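Local coordinates for protein glutathione S-transferase (Pseudomonas fluorescens, PDB 3M3M) that probably acts as a glutathione transferase, binding glutathione between its thioredoxin-like N-terminal domain and its helical C-terminal domain, at residues Ile18-Asn23 and Ala160-Tyr165; Ile72-Ala77 and Gln92-Gln97; Ile108-Phe113 and Arg125-Lys130. All blocks are in the same frame, centred on the assembly; numbering follows the deposited sequence.

Contact 1 of 3, residues Ile18-Asn23 and Ala160-Tyr165; sequences IKLMLN and ADIALY
Ile162 reaches across to helix 13-24 with both of its branches and meets a different partner with each. Its CG2 lies 4.1 Å from Leu20 CD2, while CD1, at the end of the longer branch, comes 3.9 Å from SE of Met21, a selenomethionine in this crystal. With CG1 anti to the carbonyl carbon (chi1 -68°) and CG2 anti to the backbone N, both branches aim at helix 13-24, and the extended chi2 (166°) carries CD1 on to Met21 while CG2 meets Leu20. The selenomethionine chain is bent at chi2 and chi3, which brings its CE alongside as well, 4.0 Å from Ile162 CD1, and the two side chains cross at about a right angle. One turn on from Ile162, the ring of Tyr165 is met obliquely by Leu20 CD2, which comes 4.4 Å from Tyr165 CD2. A single leucine methyl is thus shared by two residues a turn apart on helix 159-168. All four residues are buried and the contact is purely apolar. The phenol hydroxyl of Tyr165 turns instead to Gln192 NE2 on helix 182-192.

The short helical segments run closer to antiparallel than parallel, at 144°, with axes 10.3 Å apart. The packing joins the thioredoxin-like domain to the helical domain: helix 69-77 lies against Met21 through Leu73 and Leu76, helix 87-117 packs on Ala160 and Leu164, and helix 182-192 borders Tyr165.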
loop_
_atom_site.group_PDB
_atom_site.type_symbol
_atom_site.label_atom_id
_atom_site.label_comp_id
_atom_site.label_asym_id
_atom_site.label_seq_id
_atom_site.Cartn_x
_atom_site.Cartn_y
_atom_site.Cartn_z
ATOM N N ILE A 18 -0.257 6.450 1.306
ATOM C CA ILE A 18 -0.588 7.698 2.003
ATOM C C ILE A 18 -0.465 8.904 1.026
ATOM O O ILE A 18 -1.343 9.803 1.026
ATOM C CB ILE A 18 0.310 7.866 3.210
ATOM C CG1 ILE A 18 0.288 6.564 4.103
ATOM C CG2 ILE A 18 -0.176 9.058 4.034
ATOM C CD1 ILE A 18 -1.133 5.970 4.354
ATOM N N LYS A 19 0.549 8.889 0.185
ATOM C CA LYS A 19 0.642 9.955 -0.891
ATOM C C LYS A 19 -0.662 9.917 -1.703
ATOM O O LYS A 19 -1.291 10.959 -1.984
ATOM C CB LYS A 19 1.847 9.657 -1.811
ATOM C CG LYS A 19 1.928 10.733 -2.953
ATOM C CD LYS A 19 2.925 10.297 -4.040
ATOM C CE LYS A 19 2.872 11.356 -5.220
ATOM N NZ LYS A 19 3.932 10.989 -6.261
ATOM N N LEU A 20 -1.027 8.711 -2.162
ATOM C CA LEU A 20 -2.263 8.614 -2.984
ATOM C C LEU A 20 -3.514 9.096 -2.241
ATOM O O LEU A 20 -4.299 9.920 -2.756
ATOM C CB LEU A 20 -2.461 7.117 -3.385
ATOM C CG LEU A 20 -3.677 6.832 -4.312
ATOM C CD1 LEU A 20 -3.783 7.873 -5.596
ATOM C CD2 LEU A 20 -3.517 5.349 -4.819
HETATM N N MSE A 21 -3.679 8.611 -0.992
HETATM C CA MSE A 21 -4.874 9.058 -0.209
HETATM C C MSE A 21 -4.940 10.583 0.037
HETATM O O MSE A 21 -6.006 11.185 -0.177
HETATM C CB MSE A 21 -4.850 8.337 1.117
HETATM C CG MSE A 21 -6.005 8.647 2.082
HETATM SE SE MSE A 21 -7.622 7.595 1.550
HETATM C CE MSE A 21 -8.384 8.684 0.084
ATOM N N LEU A 22 -3.806 11.180 0.402
ATOM C CA LEU A 22 -3.781 12.621 0.607
ATOM C C LEU A 22 -4.182 13.382 -0.673
ATOM O O LEU A 22 -4.989 14.372 -0.603
ATOM C CB LEU A 22 -2.404 13.071 1.159
ATOM C CG LEU A 22 -2.134 12.583 2.612
ATOM C CD1 LEU A 22 -0.618 12.701 2.808
ATOM C CD2 LEU A 22 -2.924 13.475 3.588
ATOM N N ASN A 23 -3.623 12.970 -1.806
ATOM C CA ASN A 23 -3.980 13.645 -3.094
ATOM C C ASN A 23 -5.428 13.392 -3.517
ATOM O O ASN A 23 -6.110 14.297 -3.976
ATOM C CB ASN A 23 -2.972 13.274 -4.218
ATOM C CG ASN A 23 -1.659 13.981 -3.999
ATOM O OD1 ASN A 23 -1.495 15.133 -4.483
ATOM N ND2 ASN A 23 -0.767 13.412 -3.209
ATOM N N ALA A 160 -9.597 -0.196 0.674
ATOM C CA ALA A 160 -9.072 -1.582 0.391
ATOM C C ALA A 160 -8.369 -1.606 -0.958
ATOM O O ALA A 160 -7.329 -2.242 -1.090
ATOM C CB ALA A 160 -10.226 -2.612 0.337
ATOM N N ASP A 161 -8.942 -0.965 -1.971
ATOM C CA ASP A 161 -8.256 -0.926 -3.301
ATOM C C ASP A 161 -6.952 -0.169 -3.179
ATOM O O ASP A 161 -5.982 -0.566 -3.772
ATOM C CB ASP A 161 -9.204 -0.189 -4.289
ATOM C CG ASP A 161 -10.577 -0.900 -4.407
ATOM O OD1 ASP A 161 -10.660 -2.041 -4.895
ATOM O OD2 ASP A 161 -11.559 -0.298 -3.968
ATOM N N ILE A 162 -6.972 0.991 -2.509
ATOM C CA ILE A 162 -5.754 1.803 -2.347
ATOM C C ILE A 162 -4.664 0.907 -1.654
ATOM O O ILE A 162 -3.481 0.825 -2.129
ATOM C CB ILE A 162 -6.002 3.015 -1.541
ATOM C CG1 ILE A 162 -6.940 4.002 -2.344
ATOM C CG2 ILE A 162 -4.632 3.709 -1.194
ATOM C CD1 ILE A 162 -7.510 5.109 -1.482
ATOM N N ALA A 163 -5.047 0.233 -0.586
ATOM C CA ALA A 163 -4.067 -0.633 0.139
ATOM C C ALA A 163 -3.436 -1.679 -0.806
ATOM O O ALA A 163 -2.210 -1.982 -0.750
ATOM C CB ALA A 163 -4.795 -1.290 1.341
ATOM N N LEU A 164 -4.273 -2.359 -1.617
ATOM C CA LEU A 164 -3.763 -3.426 -2.510
ATOM C C LEU A 164 -3.141 -2.888 -3.819
ATOM O O LEU A 164 -2.273 -3.582 -4.409
ATOM C CB LEU A 164 -4.851 -4.480 -2.787
ATOM C CG LEU A 164 -4.979 -5.386 -1.512
ATOM C CD1 LEU A 164 -6.253 -5.998 -1.345
ATOM C CD2 LEU A 164 -3.902 -6.438 -1.517
ATOM N N TYR A 165 -3.533 -1.677 -4.273
ATOM C CA TYR A 165 -2.971 -1.163 -5.514
ATOM C C TYR A 165 -1.518 -0.807 -5.318
ATOM O O TYR A 165 -0.727 -0.961 -6.261
ATOM C CB TYR A 165 -3.737 0.096 -5.904
ATOM C CG TYR A 165 -3.238 0.734 -7.186
ATOM C CD1 TYR A 165 -3.653 0.206 -8.472
ATOM C CD2 TYR A 165 -2.354 1.803 -7.129
ATOM C CE1 TYR A 165 -3.158 0.770 -9.644
ATOM C CE2 TYR A 165 -1.827 2.351 -8.348
ATOM C CZ TYR A 165 -2.226 1.806 -9.538
ATOM O OH TYR A 165 -1.694 2.375 -10.719
#

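Contact 2 of 3, residues Ile72-Ala77 and Gln92-Gln97; sequences ILNFLA and QVLQWQ
Asn74 and Gln97 meet amide to amide, coming from opposite directions. Asn74 ND2 donates to Gln97 OE1 over 2.9 Å, and the hydrogen lands on a lone pair in the carbonyl plane, although the bond is bent to 144° at the hydrogen. The two amide planes are turned 55° from each other. Beside this bond Leu94 brings its CD2 against the asparagine amide, 3.7 Å from Asn74 OD1 and equally near ND2, so a methyl rests beside the polar group. Leu73 CD1 approaches Gln97 NE2 at 3.7 Å, an apolar branch lying against the other end of the glutamine amide.

The pair spans the boundary between the two domains of the glutathione transferase fold: helix 69-77 closes the thioredoxin-like part, and after a short linker helix 87-117 opens the all-helical part. Their segments are nearly antiparallel, with axes 12.4 Å apart, a gap that long side chains have to bridge. Gln97 does so with an extended chain beyond CG (chi2 -172°). An alanine at Asn74 removes the donor and would probably leave Gln97 OE1 without this partner and its amide freer to turn, with Leu94 CD2 facing a gap.

Further out, Asn74 ND2 also bonds to Asn70 O one turn back, which helps set its rotation; Asn70 itself belongs to the sodium site with Glu68. Gln97 NE2 makes a weak hydrogen bond to Ile159 O, and the Ile159 side chain packs on both Asn74 and Val93, bringing helix 159-168 up to this pair.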
loop_
_atom_site.group_PDB
_atom_site.type_symbol
_atom_site.label_atom_id
_atom_site.label_comp_id
_atom_site.label_asym_id
_atom_site.label_seq_id
_atom_site.Cartn_x
_atom_site.Cartn_y
_atom_site.Cartn_z
ATOM N N ILE A 72 -3.489 4.538 9.008
ATOM C CA ILE A 72 -3.491 5.937 8.481
ATOM C C ILE A 72 -4.535 6.115 7.370
ATOM O O ILE A 72 -5.279 7.121 7.370
ATOM C CB ILE A 72 -2.055 6.351 8.005
ATOM C CG1 ILE A 72 -1.069 6.358 9.206
ATOM C CG2 ILE A 72 -2.168 7.775 7.293
ATOM C CD1 ILE A 72 0.402 6.257 8.662
ATOM N N LEU A 73 -4.696 5.152 6.464
ATOM C CA LEU A 73 -5.747 5.229 5.467
ATOM C C LEU A 73 -7.112 5.347 6.147
ATOM O O LEU A 73 -7.975 6.144 5.710
ATOM C CB LEU A 73 -5.745 4.004 4.540
ATOM C CG LEU A 73 -4.532 3.860 3.588
ATOM C CD1 LEU A 73 -4.653 2.533 2.804
ATOM C CD2 LEU A 73 -4.564 5.114 2.624
ATOM N N ASN A 74 -7.346 4.519 7.191
ATOM C CA ASN A 74 -8.669 4.660 7.880
ATOM C C ASN A 74 -8.892 6.061 8.482
ATOM O O ASN A 74 -10.065 6.585 8.409
ATOM C CB ASN A 74 -8.775 3.586 8.957
ATOM C CG ASN A 74 -9.317 2.220 8.368
ATOM O OD1 ASN A 74 -10.521 2.007 8.285
ATOM N ND2 ASN A 74 -8.444 1.404 7.844
ATOM N N PHE A 75 -7.862 6.613 9.138
ATOM C CA PHE A 75 -8.002 7.953 9.759
ATOM C C PHE A 75 -8.328 8.992 8.650
ATOM O O PHE A 75 -9.251 9.822 8.838
ATOM C CB PHE A 75 -6.699 8.322 10.366
ATOM C CG PHE A 75 -6.660 9.641 10.949
ATOM C CD1 PHE A 75 -7.366 9.889 12.143
ATOM C CD2 PHE A 75 -5.960 10.726 10.292
ATOM C CE1 PHE A 75 -7.309 11.194 12.763
ATOM C CE2 PHE A 75 -5.925 12.017 10.936
ATOM C CZ PHE A 75 -6.662 12.230 12.099
ATOM N N LEU A 76 -7.579 8.951 7.531
ATOM C CA LEU A 76 -7.794 9.995 6.470
ATOM C C LEU A 76 -9.127 9.853 5.784
ATOM O O LEU A 76 -9.789 10.867 5.390
ATOM C CB LEU A 76 -6.655 9.944 5.413
ATOM C CG LEU A 76 -5.306 10.314 6.001
ATOM C CD1 LEU A 76 -4.117 10.079 5.012
ATOM C CD2 LEU A 76 -5.298 11.775 6.536
ATOM N N ALA A 77 -9.579 8.631 5.615
ATOM C CA ALA A 77 -10.775 8.320 4.763
ATOM C C ALA A 77 -12.101 8.413 5.543
ATOM O O ALA A 77 -13.201 8.307 4.966
ATOM C CB ALA A 77 -10.682 6.901 4.143
ATOM N N GLN A 92 -15.811 -5.433 5.302
ATOM C CA GLN A 92 -15.164 -5.992 4.119
ATOM C C GLN A 92 -13.948 -5.198 3.674
ATOM O O GLN A 92 -12.994 -5.785 3.166
ATOM C CB GLN A 92 -16.134 -6.161 2.938
ATOM C CG GLN A 92 -17.134 -7.341 3.388
ATOM C CD GLN A 92 -18.272 -7.622 2.463
ATOM O OE1 GLN A 92 -19.006 -6.719 2.054
ATOM N NE2 GLN A 92 -18.506 -8.942 2.200
ATOM N N VAL A 93 -14.036 -3.871 3.762
ATOM C CA VAL A 93 -12.840 -3.046 3.490
ATOM C C VAL A 93 -11.679 -3.474 4.438
ATOM O O VAL A 93 -10.547 -3.697 3.979
ATOM C CB VAL A 93 -13.189 -1.542 3.630
ATOM C CG1 VAL A 93 -11.887 -0.676 3.808
ATOM C CG2 VAL A 93 -14.076 -1.150 2.434
ATOM N N LEU A 94 -11.979 -3.653 5.733
ATOM C CA LEU A 94 -10.892 -4.029 6.712
ATOM C C LEU A 94 -10.434 -5.424 6.392
ATOM O O LEU A 94 -9.265 -5.665 6.473
ATOM C CB LEU A 94 -11.399 -3.982 8.192
ATOM C CG LEU A 94 -11.704 -2.510 8.588
ATOM C CD1 LEU A 94 -12.361 -2.506 9.987
ATOM C CD2 LEU A 94 -10.388 -1.683 8.676
ATOM N N GLN A 95 -11.319 -6.300 5.919
ATOM C CA GLN A 95 -10.897 -7.669 5.567
ATOM C C GLN A 95 -9.805 -7.585 4.502
ATOM O O GLN A 95 -8.804 -8.239 4.629
ATOM C CB GLN A 95 -12.153 -8.403 5.026
ATOM C CG GLN A 95 -11.874 -9.715 4.400
ATOM C CD GLN A 95 -13.134 -10.175 3.682
ATOM O OE1 GLN A 95 -14.073 -10.709 4.291
ATOM N NE2 GLN A 95 -13.171 -9.927 2.347
ATOM N N TRP A 96 -10.052 -6.852 3.407
ATOM C CA TRP A 96 -9.056 -6.772 2.374
ATOM C C TRP A 96 -7.740 -6.106 2.897
ATOM O O TRP A 96 -6.675 -6.465 2.430
ATOM C CB TRP A 96 -9.628 -5.998 1.140
ATOM C CG TRP A 96 -10.569 -6.849 0.401
ATOM C CD1 TRP A 96 -11.937 -6.737 0.446
ATOM C CD2 TRP A 96 -10.270 -8.042 -0.318
ATOM N NE1 TRP A 96 -12.540 -7.774 -0.246
ATOM C CE2 TRP A 96 -11.536 -8.569 -0.773
ATOM C CE3 TRP A 96 -9.061 -8.683 -0.709
ATOM C CZ2 TRP A 96 -11.630 -9.740 -1.526
ATOM C CZ3 TRP A 96 -9.177 -9.882 -1.471
ATOM C CH2 TRP A 96 -10.462 -10.364 -1.881
ATOM N N GLN A 97 -7.862 -5.135 3.778
ATOM C CA GLN A 97 -6.638 -4.534 4.349
ATOM C C GLN A 97 -5.830 -5.510 5.255
ATOM O O GLN A 97 -4.598 -5.464 5.159
ATOM C CB GLN A 97 -6.960 -3.270 5.104
ATOM C CG GLN A 97 -7.534 -2.100 4.169
ATOM C CD GLN A 97 -7.636 -0.850 4.942
ATOM O OE1 GLN A 97 -8.217 -0.847 6.039
ATOM N NE2 GLN A 97 -7.048 0.233 4.406
#

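Contact 3 of 3, residues Ile108-Phe113 and Arg125-Lys130; sequences IAVARF and REEYLK
Tyr128 turns the edge of its ring, not a face, toward Ala111. The carbonyl oxygen of Ala111 lies near the ring plane, 3.9 Å from Tyr128 CE1 and 4.1 Å from CD1, so the slightly positive aromatic C-H rim faces an electronegative atom. The distances are those of loose packing, and any electrostatic gain is probably small. The methyl of Ala111 joins in, with CB 4.2 Å from the same CE1. The CA atoms of Ala111 and Tyr128 are 5.8 Å apart, so the small side chain leaves the ring edge lying close beside the helix backbone. The ring gets there because CG stands anti to the backbone N (chi1 173°).

Glu127 comes past on the other flank of the contact. Its chain is extended beyond CG and crosses Val110 at about a right angle, bringing OE2 to 4.1 Å from Val110 CG1. Here a carboxylate oxygen passes a methyl, and its charge is met elsewhere: OE2 makes a salt bridge with Arg124, just before the segment. Tyr128 likewise finds its polar partner nearby, OH to Gln115 OE1, and its ring meets that of His132.

The two segments run roughly antiparallel and join the end of the long helix 87-117 to the start of helix 125-146, forming a helical hairpin within the C-terminal domain. Ile114 continues the packing onto Glu127 and Tyr128, Leu131 touches Val110, and Phe176 lies on Ala111. From helix 159-168, the glutathione-binding Tyr167 packs against Ile108, Ala109 and Arg112.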
loop_
_atom_site.group_PDB
_atom_site.type_symbol
_atom_site.label_atom_id
_atom_site.label_comp_id
_atom_site.label_asym_id
_atom_site.label_seq_id
_atom_site.Cartn_x
_atom_site.Cartn_y
_atom_site.Cartn_z
ATOM N N ILE A 108 4.661 -9.847 -2.177
ATOM C CA ILE A 108 4.784 -8.916 -3.310
ATOM C C ILE A 108 5.844 -7.901 -2.969
ATOM O O ILE A 108 6.755 -7.722 -3.759
ATOM C CB ILE A 108 3.464 -8.236 -3.721
ATOM C CG1 ILE A 108 2.317 -9.299 -3.902
ATOM C CG2 ILE A 108 3.708 -7.249 -4.903
ATOM C CD1 ILE A 108 2.511 -10.267 -5.056
ATOM N N ALA A 109 5.782 -7.292 -1.800
ATOM C CA ALA A 109 6.729 -6.213 -1.483
ATOM C C ALA A 109 8.150 -6.773 -1.312
ATOM O O ALA A 109 9.105 -6.139 -1.763
ATOM C CB ALA A 109 6.340 -5.447 -0.163
ATOM N N VAL A 110 8.286 -7.925 -0.644
ATOM C CA VAL A 110 9.625 -8.454 -0.385
ATOM C C VAL A 110 10.261 -8.997 -1.687
ATOM O O VAL A 110 11.477 -8.834 -1.905
ATOM C CB VAL A 110 9.603 -9.488 0.790
ATOM C CG1 VAL A 110 11.020 -10.030 1.137
ATOM C CG2 VAL A 110 9.075 -8.787 2.058
ATOM N N ALA A 111 9.455 -9.617 -2.555
ATOM C CA ALA A 111 10.044 -10.064 -3.871
ATOM C C ALA A 111 10.570 -8.843 -4.623
ATOM O O ALA A 111 11.643 -8.874 -5.276
ATOM C CB ALA A 111 8.966 -10.765 -4.711
ATOM N N ARG A 112 9.767 -7.779 -4.620
ATOM C CA ARG A 112 10.199 -6.525 -5.321
ATOM C C ARG A 112 11.474 -6.000 -4.645
ATOM O O ARG A 112 12.387 -5.525 -5.317
ATOM C CB ARG A 112 9.053 -5.501 -5.217
ATOM C CG ARG A 112 9.548 -4.032 -5.537
ATOM C CD ARG A 112 8.274 -3.164 -5.795
ATOM N NE ARG A 112 8.624 -1.737 -6.079
ATOM C CZ ARG A 112 8.804 -0.787 -5.162
ATOM N NH1 ARG A 112 8.748 -1.092 -3.855
ATOM N NH2 ARG A 112 8.931 0.504 -5.518
ATOM N N PHE A 113 11.557 -6.045 -3.317
ATOM C CA PHE A 113 12.812 -5.582 -2.652
ATOM C C PHE A 113 14.005 -6.413 -3.107
ATOM O O PHE A 113 15.020 -5.859 -3.541
ATOM C CB PHE A 113 12.710 -5.631 -1.138
ATOM C CG PHE A 113 13.952 -5.162 -0.469
ATOM C CD1 PHE A 113 14.248 -3.818 -0.408
ATOM C CD2 PHE A 113 14.845 -6.108 0.100
ATOM C CE1 PHE A 113 15.412 -3.395 0.237
ATOM C CE2 PHE A 113 16.029 -5.663 0.694
ATOM C CZ PHE A 113 16.303 -4.328 0.741
ATOM N N ARG A 125 17.659 -16.438 -3.953
ATOM C CA ARG A 125 16.814 -16.966 -5.020
ATOM C C ARG A 125 15.762 -17.998 -4.518
ATOM O O ARG A 125 14.626 -17.961 -4.963
ATOM C CB ARG A 125 17.630 -17.552 -6.177
ATOM C CG ARG A 125 16.709 -17.950 -7.314
ATOM C CD ARG A 125 17.406 -18.376 -8.630
ATOM N NE ARG A 125 17.732 -17.182 -9.420
ATOM C CZ ARG A 125 16.875 -16.498 -10.186
ATOM N NH1 ARG A 125 15.601 -16.896 -10.343
ATOM N NH2 ARG A 125 17.314 -15.405 -10.798
ATOM N N GLU A 126 16.158 -18.933 -3.668
ATOM C CA GLU A 126 15.191 -19.935 -3.182
ATOM C C GLU A 126 14.024 -19.209 -2.432
ATOM O O GLU A 126 12.836 -19.547 -2.611
ATOM C CB GLU A 126 15.914 -20.920 -2.254
ATOM C CG GLU A 126 15.011 -21.781 -1.343
ATOM C CD GLU A 126 15.734 -23.058 -0.816
ATOM O OE1 GLU A 126 16.849 -23.383 -1.335
ATOM O OE2 GLU A 126 15.157 -23.742 0.077
ATOM N N GLU A 127 14.381 -18.294 -1.551
ATOM C CA GLU A 127 13.426 -17.419 -0.792
ATOM C C GLU A 127 12.476 -16.752 -1.754
ATOM O O GLU A 127 11.249 -16.788 -1.557
ATOM C CB GLU A 127 14.179 -16.351 -0.006
ATOM C CG GLU A 127 13.307 -15.317 0.649
ATOM C CD GLU A 127 14.085 -14.214 1.356
ATOM O OE1 GLU A 127 15.326 -14.248 1.329
ATOM O OE2 GLU A 127 13.426 -13.301 1.914
ATOM N N TYR A 128 13.052 -16.120 -2.771
ATOM C CA TYR A 128 12.322 -15.398 -3.816
ATOM C C TYR A 128 11.323 -16.275 -4.546
ATOM O O TYR A 128 10.187 -15.876 -4.802
ATOM C CB TYR A 128 13.351 -14.813 -4.800
ATOM C CG TYR A 128 12.828 -14.169 -6.028
ATOM C CD1 TYR A 128 12.535 -12.775 -6.055
ATOM C CD2 TYR A 128 12.639 -14.913 -7.195
ATOM C CE1 TYR A 128 12.073 -12.174 -7.242
ATOM C CE2 TYR A 128 12.164 -14.344 -8.358
ATOM C CZ TYR A 128 11.897 -12.963 -8.391
ATOM O OH TYR A 128 11.520 -12.404 -9.593
ATOM N N LEU A 129 11.736 -17.490 -4.884
ATOM C CA LEU A 129 10.780 -18.385 -5.546
ATOM C C LEU A 129 9.606 -18.769 -4.628
ATOM O O LEU A 129 8.527 -18.884 -5.147
ATOM C CB LEU A 129 11.476 -19.680 -6.057
ATOM C CG LEU A 129 12.399 -19.321 -7.261
ATOM C CD1 LEU A 129 13.196 -20.617 -7.569
ATOM C CD2 LEU A 129 11.718 -18.705 -8.514
ATOM N N LYS A 130 9.853 -18.941 -3.338
ATOM C CA LYS A 130 8.767 -19.228 -2.353
ATOM C C LYS A 130 7.830 -18.003 -2.254
ATOM O O LYS A 130 6.585 -18.156 -2.218
ATOM C CB LYS A 130 9.292 -19.592 -0.982
ATOM C CG LYS A 130 10.127 -20.968 -0.962
ATOM C CD LYS A 130 10.749 -21.259 0.420
ATOM C CE LYS A 130 11.020 -22.767 0.589
ATOM N NZ LYS A 130 11.995 -23.267 -0.431
#

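In the fold
Followed from the N terminus, the chain lays down helix 13-24 first, and its partner for contact 1 arrives only with helix 159-168, so this contact closes a long loop spanning both domains. Contacts 2 and 3 nest inside that loop, one after the other, without crossing. Contact 2 closes the short linker between helix 69-77 and helix 87-117; contact 3 closes the turn from the far end of the same long helix into helix 125-146. Contacts 1 and 2 touch, through Ile18 on Ile72 and Ala160 on Trp96, and together bind the domains. Contact 3, 23 Å from contact 1 between centres, ties helices within the C-terminal domain.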